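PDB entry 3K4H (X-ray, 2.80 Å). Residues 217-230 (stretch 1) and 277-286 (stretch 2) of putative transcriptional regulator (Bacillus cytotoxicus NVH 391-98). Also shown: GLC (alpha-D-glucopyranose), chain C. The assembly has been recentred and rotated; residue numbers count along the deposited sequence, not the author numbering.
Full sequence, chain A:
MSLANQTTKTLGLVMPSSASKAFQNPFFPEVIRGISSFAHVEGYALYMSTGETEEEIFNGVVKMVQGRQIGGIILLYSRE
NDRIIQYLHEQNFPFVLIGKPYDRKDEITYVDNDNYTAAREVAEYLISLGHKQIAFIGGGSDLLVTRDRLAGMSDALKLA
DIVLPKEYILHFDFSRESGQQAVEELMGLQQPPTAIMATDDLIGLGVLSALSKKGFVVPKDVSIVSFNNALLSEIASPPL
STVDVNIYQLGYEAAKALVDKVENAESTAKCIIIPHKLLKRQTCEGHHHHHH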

# COMPACT_ATOMS: atom_id res chain seq x y z
N VAL A 217 -17.34 -29.18 13.43
CA VAL A 217 -15.94 -29.38 13.67
C VAL A 217 -15.19 -28.48 12.75
O VAL A 217 -15.42 -28.47 11.54
CB VAL A 217 -15.50 -30.87 13.51
CG1 VAL A 217 -14.00 -30.99 13.47
CG2 VAL A 217 -16.02 -31.68 14.68
N VAL A 218 -14.29 -27.70 13.34
CA VAL A 218 -13.36 -26.93 12.54
C VAL A 218 -12.07 -27.73 12.43
O VAL A 218 -11.56 -28.20 13.44
CB VAL A 218 -13.12 -25.51 13.12
CG1 VAL A 218 -12.21 -24.71 12.23
CG2 VAL A 218 -14.42 -24.79 13.30
N PRO A 219 -11.55 -27.91 11.20
CA PRO A 219 -12.05 -27.32 9.96
C PRO A 219 -12.74 -28.25 8.98
O PRO A 219 -12.88 -27.89 7.80
CB PRO A 219 -10.78 -26.87 9.30
CG PRO A 219 -9.85 -27.95 9.62
CD PRO A 219 -10.19 -28.43 11.01
N LYS A 220 -13.17 -29.43 9.43
CA LYS A 220 -13.79 -30.36 8.50
C LYS A 220 -15.10 -29.78 7.96
O LYS A 220 -15.33 -29.82 6.75
CB LYS A 220 -13.99 -31.76 9.10
CG LYS A 220 -14.91 -31.84 10.29
CD LYS A 220 -15.48 -33.27 10.51
CE LYS A 220 -14.43 -34.30 10.96
NZ LYS A 220 -15.01 -35.40 11.78
N ASP A 221 -15.92 -29.21 8.83
CA ASP A 221 -17.21 -28.68 8.42
C ASP A 221 -17.12 -27.22 7.94
O ASP A 221 -17.80 -26.82 6.98
CB ASP A 221 -18.23 -28.79 9.56
CG ASP A 221 -18.43 -30.22 10.04
OD1 ASP A 221 -18.64 -31.11 9.21
OD2 ASP A 221 -18.42 -30.45 11.27
N VAL A 222 -16.30 -26.42 8.61
CA VAL A 222 -16.20 -25.00 8.30
C VAL A 222 -14.78 -24.58 8.49
O VAL A 222 -14.19 -24.88 9.52
CB VAL A 222 -17.09 -24.13 9.22
CG1 VAL A 222 -16.90 -22.67 8.92
CG2 VAL A 222 -18.53 -24.46 9.06
N SER A 223 -14.23 -23.89 7.50
CA SER A 223 -12.91 -23.29 7.60
C SER A 223 -13.03 -21.83 8.08
O SER A 223 -13.95 -21.10 7.67
CB SER A 223 -12.18 -23.33 6.25
OG SER A 223 -12.05 -24.66 5.77
N ILE A 224 -12.11 -21.42 8.94
CA ILE A 224 -12.06 -20.07 9.47
C ILE A 224 -10.67 -19.49 9.22
O ILE A 224 -9.69 -20.13 9.56
CB ILE A 224 -12.22 -20.07 11.01
CG1 ILE A 224 -13.51 -20.75 11.45
CG2 ILE A 224 -12.13 -18.67 11.59
CD1 ILE A 224 -13.50 -21.07 12.96
N VAL A 225 -10.59 -18.28 8.67
CA VAL A 225 -9.39 -17.48 8.79
C VAL A 225 -9.78 -16.18 9.48
O VAL A 225 -10.88 -15.66 9.23
CB VAL A 225 -8.77 -17.11 7.45
CG1 VAL A 225 -7.46 -16.38 7.69
CG2 VAL A 225 -8.51 -18.36 6.62
N SER A 226 -8.90 -15.64 10.30
CA SER A 226 -9.12 -14.41 11.01
C SER A 226 -7.89 -13.55 10.95
O SER A 226 -6.94 -13.87 10.33
CB SER A 226 -9.47 -14.67 12.44
OG SER A 226 -8.61 -13.97 13.28
N PHE A 227 -7.90 -12.43 11.62
CA PHE A 227 -6.85 -11.46 11.51
C PHE A 227 -6.27 -11.08 12.84
O PHE A 227 -6.92 -11.11 13.80
CB PHE A 227 -7.41 -10.18 10.95
CG PHE A 227 -7.31 -10.07 9.50
CD1 PHE A 227 -6.30 -9.42 8.92
CD2 PHE A 227 -8.28 -10.55 8.71
CE1 PHE A 227 -6.25 -9.32 7.60
CE2 PHE A 227 -8.20 -10.44 7.39
CZ PHE A 227 -7.20 -9.83 6.84
N ASN A 228 -5.03 -10.67 12.83
CA ASN A 228 -4.30 -10.16 13.98
C ASN A 228 -3.45 -11.03 14.87
O ASN A 228 -2.67 -10.52 15.57
CB ASN A 228 -5.35 -9.69 14.95
CG ASN A 228 -5.93 -8.36 14.62
OD1 ASN A 228 -6.75 -7.87 15.35
ND2 ASN A 228 -5.52 -7.78 13.55
N ASN A 229 -3.43 -12.32 14.76
CA ASN A 229 -2.47 -13.05 15.53
C ASN A 229 -2.40 -12.88 17.02
O ASN A 229 -1.36 -12.80 17.58
CB ASN A 229 -1.11 -12.85 14.96
CG ASN A 229 -0.17 -13.88 15.39
OD1 ASN A 229 -0.49 -14.73 16.16
ND2 ASN A 229 1.01 -13.81 14.90
N ALA A 230 -3.52 -12.84 17.67
CA ALA A 230 -3.55 -12.74 19.10
C ALA A 230 -2.98 -13.95 19.71
O ALA A 230 -3.13 -15.02 19.24
CB ALA A 230 -4.89 -12.61 19.55
N LYS A 277 1.28 -11.14 7.19
CA LYS A 277 1.61 -12.52 6.85
C LYS A 277 0.44 -13.43 7.19
O LYS A 277 -0.04 -13.45 8.32
CB LYS A 277 2.81 -12.97 7.66
CG LYS A 277 3.73 -13.86 6.91
CD LYS A 277 4.44 -14.80 7.86
CE LYS A 277 5.52 -15.62 7.14
NZ LYS A 277 6.81 -14.94 7.43
N LEU A 278 -0.02 -14.20 6.22
CA LEU A 278 -1.05 -15.17 6.48
C LEU A 278 -0.45 -16.42 7.14
O LEU A 278 0.35 -17.13 6.51
CB LEU A 278 -1.73 -15.51 5.18
CG LEU A 278 -2.70 -16.67 5.19
CD1 LEU A 278 -3.88 -16.43 6.14
CD2 LEU A 278 -3.15 -16.76 3.77
N LEU A 279 -0.80 -16.71 8.37
CA LEU A 279 -0.30 -17.89 9.01
C LEU A 279 -1.32 -18.92 8.95
O LEU A 279 -2.31 -18.78 9.58
CB LEU A 279 -0.12 -17.66 10.47
CG LEU A 279 0.67 -16.45 10.83
CD1 LEU A 279 0.67 -16.36 12.26
CD2 LEU A 279 2.00 -16.67 10.34
N LYS A 280 -1.08 -20.00 8.25
CA LYS A 280 -2.06 -21.02 8.19
C LYS A 280 -1.77 -21.97 9.28
O LYS A 280 -0.74 -22.56 9.30
CB LYS A 280 -1.98 -21.71 6.88
CG LYS A 280 -1.30 -20.91 5.87
CD LYS A 280 -1.79 -21.20 4.51
CE LYS A 280 -1.03 -20.38 3.56
NZ LYS A 280 -1.48 -20.56 2.21
N ARG A 281 -2.66 -22.06 10.23
CA ARG A 281 -2.45 -22.99 11.28
C ARG A 281 -3.34 -24.17 11.06
O ARG A 281 -3.17 -24.90 10.14
CB ARG A 281 -2.70 -22.34 12.63
CG ARG A 281 -2.02 -21.00 12.82
CD ARG A 281 -1.51 -20.77 14.24
NE ARG A 281 -1.82 -19.45 14.76
CZ ARG A 281 -0.92 -18.57 15.16
NH1 ARG A 281 -1.29 -17.42 15.62
NH2 ARG A 281 0.34 -18.85 15.09
N GLN A 282 -4.27 -24.38 11.95
CA GLN A 282 -5.19 -25.49 11.86
C GLN A 282 -6.66 -25.38 11.53
O GLN A 282 -7.36 -26.31 11.70
CB GLN A 282 -4.91 -26.41 12.99
CG GLN A 282 -3.58 -26.98 12.77
CD GLN A 282 -2.78 -27.09 13.98
OE1 GLN A 282 -3.11 -27.83 14.87
NE2 GLN A 282 -1.68 -26.37 14.04
N THR A 283 -7.16 -24.24 11.11
CA THR A 283 -8.58 -24.09 10.94
C THR A 283 -9.05 -24.13 9.55
O THR A 283 -10.12 -23.75 9.27
CB THR A 283 -9.07 -22.83 11.54
OG1 THR A 283 -8.15 -21.80 11.28
CG2 THR A 283 -9.17 -22.98 12.97
N CYS A 284 -8.21 -24.58 8.65
CA CYS A 284 -8.59 -24.67 7.26
C CYS A 284 -8.39 -26.03 6.63
O CYS A 284 -7.39 -26.65 6.83
CB CYS A 284 -7.87 -23.61 6.48
SG CYS A 284 -8.54 -22.11 6.80
N GLU A 285 -9.35 -26.47 5.85
CA GLU A 285 -9.29 -27.74 5.16
C GLU A 285 -9.71 -27.63 3.73
O GLU A 285 -10.34 -26.69 3.35
CB GLU A 285 -10.19 -28.73 5.82
CG GLU A 285 -9.58 -30.04 6.01
CD GLU A 285 -10.37 -30.90 6.91
OE1 GLU A 285 -9.85 -31.33 7.94
OE2 GLU A 285 -11.52 -31.16 6.58
N GLY A 286 -9.35 -28.61 2.94
CA GLY A 286 -9.71 -28.63 1.55
C GLY A 286 -11.17 -28.84 1.34
O GLY A 286 -11.84 -29.45 2.15
C1 GLC C . -9.13 -4.62 16.03
C2 GLC C . -9.06 -3.16 16.45
C3 GLC C . -8.92 -2.28 15.22
C4 GLC C . -7.62 -2.71 14.56
C5 GLC C . -7.78 -4.13 14.03
C6 GLC C . -6.45 -4.63 13.43
O1 GLC C . -10.41 -4.88 15.51
O2 GLC C . -10.25 -2.81 17.12
O3 GLC C . -8.94 -0.92 15.60
O4 GLC C . -7.26 -1.84 13.51
O5 GLC C . -8.18 -5.01 15.06
O6 GLC C . -6.63 -5.57 12.40

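The first stretch enters as a loop, runs as a strand from Ser 223 to Phe 227, and leaves as a loop. The second is a strand only from Lys 277 to Leu 279. The backbones come closest at Ser 223 and Cys 284, whose CA atoms are 4.5 Å apart. They are wider apart near Asn 229 and Leu 279, at 8.4 Å between CA atoms.

One backbone hydrogen bond joins the stretches: Ile 224 N donates to Thr 283 O at 3.1 Å, with a nearly straight angle of 161°. Thr 283 O also receives a CA-H...O contact from Ser 223 CA at 3.3 Å. Within the first stretch, Asp 221 N bonds to Val 217 O at 2.9 Å.

Thr 283 holds Ile 224 a second time. Thr 283 OG1 donates to Ile 224 O at 2.8 Å, so both polar backbone atoms of Ile 224 are paired with one residue. Glu 285 N donates to Ser 223 OG at 3.3 Å; the bond is long but almost linear, at 171°.

A cis peptide bond precedes Pro 219. The CA-to-CB bond of Pro 219 points toward the second stretch, and Pro 219 CB lies 3.2 Å from Thr 283 O. Beside it, Val 218 CG1 packs on Thr 283 CG2 at 3.6 Å. Glu 285 OE2 is 3.1 Å from Lys 220 CA, but 7.6 Å from Lys 220 NZ, too far for a salt bridge.

Val 225 makes apolar contacts through both methyls. Val 225 CG1 is 3.9 Å from Leu 278 CD1, and Val 225 CG2 is 3.8 Å from Cys 284 SG.

Where the CA atoms are farther apart, the long side chain of Arg 281 reaches Asn 229. Arg 281 NH1 donates to Asn 229 OD1 at 2.9 Å, and the oxygen sits at the guanidinium edge, near its plane.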